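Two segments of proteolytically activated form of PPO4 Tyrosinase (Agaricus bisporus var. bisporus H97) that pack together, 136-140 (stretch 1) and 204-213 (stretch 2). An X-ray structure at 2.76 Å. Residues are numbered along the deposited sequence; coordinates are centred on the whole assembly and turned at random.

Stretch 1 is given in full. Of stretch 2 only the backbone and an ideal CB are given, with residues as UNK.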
# COMPACT_ATOMS: atom_id res chain seq x y z
N ALA A 136 -15.78 3.38 3.81
CA ALA A 136 -15.55 4.50 4.71
C ALA A 136 -14.42 5.38 4.20
O ALA A 136 -13.28 5.25 4.65
CB ALA A 136 -15.26 4.01 6.12
N LEU A 137 -14.74 6.26 3.25
CA LEU A 137 -13.74 7.10 2.62
C LEU A 137 -13.05 8.01 3.63
O LEU A 137 -11.83 8.17 3.60
CB LEU A 137 -14.37 7.93 1.50
CG LEU A 137 -13.41 8.74 0.62
CD1 LEU A 137 -12.29 7.87 0.09
CD2 LEU A 137 -14.17 9.39 -0.52
N VAL A 138 -13.83 8.60 4.53
CA VAL A 138 -13.26 9.43 5.58
C VAL A 138 -12.64 8.54 6.66
O VAL A 138 -13.36 7.89 7.42
CB VAL A 138 -14.32 10.35 6.22
CG1 VAL A 138 -13.67 11.24 7.26
CG2 VAL A 138 -15.00 11.19 5.15
N PRO A 139 -11.30 8.51 6.72
CA PRO A 139 -10.59 7.64 7.65
C PRO A 139 -10.69 8.12 9.09
O PRO A 139 -11.20 9.22 9.33
CB PRO A 139 -9.15 7.71 7.16
CG PRO A 139 -9.04 9.08 6.57
CD PRO A 139 -10.38 9.37 5.95
N PRO A 140 -10.21 7.31 10.05
CA PRO A 140 -10.19 7.68 11.47
C PRO A 140 -9.29 8.89 11.73
O PRO A 140 -8.42 9.20 10.91
CB PRO A 140 -9.62 6.43 12.15
CG PRO A 140 -9.89 5.32 11.18
CD PRO A 140 -9.74 5.94 9.83
N UNK A 204 -9.64 18.67 3.02
CA UNK A 204 -9.51 17.27 2.63
C UNK A 204 -10.66 16.43 3.18
O UNK A 204 -11.26 15.63 2.46
CB UNK A 204 -8.17 16.71 3.11
N UNK A 205 -10.96 16.62 4.46
CA UNK A 205 -12.07 15.91 5.10
C UNK A 205 -13.37 16.23 4.38
O UNK A 205 -14.24 15.36 4.24
CB UNK A 205 -12.17 16.28 6.58
N UNK A 206 -13.51 17.47 3.93
CA UNK A 206 -14.70 17.88 3.20
C UNK A 206 -14.78 17.22 1.83
O UNK A 206 -15.85 16.81 1.39
CB UNK A 206 -14.72 19.40 3.05
N UNK A 207 -13.63 17.12 1.16
CA UNK A 207 -13.56 16.52 -0.16
C UNK A 207 -13.94 15.04 -0.12
O UNK A 207 -14.72 14.56 -0.94
CB UNK A 207 -12.15 16.69 -0.74
N UNK A 208 -13.38 14.33 0.86
CA UNK A 208 -13.65 12.90 1.02
C UNK A 208 -15.12 12.63 1.32
O UNK A 208 -15.71 11.70 0.77
CB UNK A 208 -12.78 12.32 2.14
N UNK A 209 -15.70 13.45 2.18
CA UNK A 209 -17.09 13.29 2.58
C UNK A 209 -18.02 13.37 1.37
O UNK A 209 -18.99 12.63 1.27
CB UNK A 209 -17.47 14.35 3.61
N UNK A 210 -17.71 14.27 0.44
CA UNK A 210 -18.52 14.47 -0.75
C UNK A 210 -18.29 13.37 -1.79
O UNK A 210 -19.22 12.95 -2.48
CB UNK A 210 -18.22 15.84 -1.36
N UNK A 211 -17.05 12.91 -1.90
CA UNK A 211 -16.69 11.90 -2.89
C UNK A 211 -17.01 10.48 -2.41
O UNK A 211 -16.84 9.51 -3.15
CB UNK A 211 -15.20 12.01 -3.23
N UNK A 212 -17.48 10.37 -1.17
CA UNK A 212 -17.75 9.07 -0.55
C UNK A 212 -18.73 8.22 -1.36
O UNK A 212 -18.42 7.08 -1.71
CB UNK A 212 -18.30 9.27 0.86
N UNK A 213 -19.90 8.78 -1.65
CA UNK A 213 -20.94 8.05 -2.36
C UNK A 213 -20.47 7.53 -3.72
O UNK A 213 -20.68 6.36 -4.04
CB UNK A 213 -22.17 8.95 -2.55

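Stretch 2 is part of a longer helix, and stretch 1, an irregular segment, lays Leu137, Val138 and Pro139 against it. The visible side of the contact is wholly apolar in its side chains, so the positions facing it should favour hydrocarbon, whereas those turned elsewhere are little constrained.

Position 204 has nothing of stretch 1 within 5.5 Å of its ideal CB, and many helix-compatible residues would fit. It is Leu204, which stays out of contact here; its carbonyl accepts the backbone hydrogen bond from N of position 208.

At position 205 the CA-to-CB bond runs sideways, and the ideal CB lies 5.3 Å from Val138 CG1. That gap suits a side chain with some reach, such as isoleucine, leucine, valine or methionine. The residue is Ile205, in the m, m rotamer. Its CG2 closes to 4.2 Å from Val138 CG1, a modest apolar contact.

Position 206 points away into space that would accommodate a CB, so stretch 1 gives no reason for a small residue; Gly206 is found. Position 207, sideways and beyond reach, could carry a long polar chain, and Lys207 does so, its end leading away to a hydrogen bond made by NZ elsewhere in the structure.

Position 208 is the most tightly defined. Its CA-to-CB bond points toward stretch 1, with the ideal CB 3.9 Å from both Val138 CG2 and Leu137 CG and 5.4 Å from Pro139 CD. With three apolar residues around it, leucine, isoleucine, valine or methionine would be reasonable. Leu208 meets all three: its CG lies 3.8 Å from Leu137 CG, its CB 3.9 Å from Val138 CG2, and its CD2 3.8 Å from Pro139 CD. The backbone shares in this packing, for Leu137 CD2 sits only 3.1 Å from Leu208 O.

At position 209 the CA-to-CB bond points away, although the ideal CB is still 4.3 Å from Val138 CG2, so a polar residue such as aspartate, asparagine or serine is compatible. It is Asp209, with chi1 in t, at the edge of the contact; Val138 CG2 comes closer to the backbone, 3.8 Å from Asp209 N. Position 210 also points away and asks nothing of stretch 1, so polar, charged or apolar residues would all do; it is Leu210.

At position 211 the ideal CB lies 3.9 Å from Leu137 CD2, but the bond is sideways, so alanine, or a longer chain with an aliphatic start such as glutamate, lysine or methionine, could touch the leucine. Glu211 offers its CB to that methyl, while its end leads away.

Position 212 also runs sideways, its ideal CB 4.2 Å from Leu137 CB. A small apolar residue such as alanine would pack well here, though a larger one is not excluded. It is Ala212, whose CB makes that contact, while Leu137 CD2 lies 3.5 Å from Ala212 N.

Position 213 points away, leaving room for a polar residue, here Asp213.

Stretch 2 (204-213) LIGKLDLEAD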
# COMPACT_ATOMS: atom_id res chain seq x y z
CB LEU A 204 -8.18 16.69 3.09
CG LEU A 204 -7.96 15.20 2.82
CD1 LEU A 204 -8.07 14.89 1.33
CD2 LEU A 204 -6.62 14.74 3.36
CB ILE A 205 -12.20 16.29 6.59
CG1 ILE A 205 -10.86 16.16 7.30
CG2 ILE A 205 -13.25 15.41 7.26
CD1 ILE A 205 -10.34 14.74 7.38
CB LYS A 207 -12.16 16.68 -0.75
CG LYS A 207 -12.02 16.20 -2.18
CD LYS A 207 -10.56 16.04 -2.57
CE LYS A 207 -9.78 17.33 -2.38
NZ LYS A 207 -8.35 17.17 -2.76
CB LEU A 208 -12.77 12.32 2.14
CG LEU A 208 -11.39 11.81 1.73
CD1 LEU A 208 -10.77 12.69 0.66
CD2 LEU A 208 -10.48 11.70 2.94
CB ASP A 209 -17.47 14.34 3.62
CG ASP A 209 -18.76 13.99 4.35
OD1 ASP A 209 -19.04 12.79 4.52
OD2 ASP A 209 -19.48 14.93 4.75
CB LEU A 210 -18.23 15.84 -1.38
CG LEU A 210 -18.76 17.06 -0.63
CD1 LEU A 210 -18.42 18.33 -1.38
CD2 LEU A 210 -20.26 16.94 -0.41
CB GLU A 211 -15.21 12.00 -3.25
CG GLU A 211 -14.83 13.28 -3.98
CD GLU A 211 -15.41 13.36 -5.39
OE1 GLU A 211 -15.98 12.36 -5.86
OE2 GLU A 211 -15.28 14.43 -6.02
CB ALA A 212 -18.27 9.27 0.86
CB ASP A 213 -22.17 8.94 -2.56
CG ASP A 213 -22.88 9.27 -1.26
OD1 ASP A 213 -22.51 10.27 -0.61
OD2 ASP A 213 -23.80 8.52 -0.88
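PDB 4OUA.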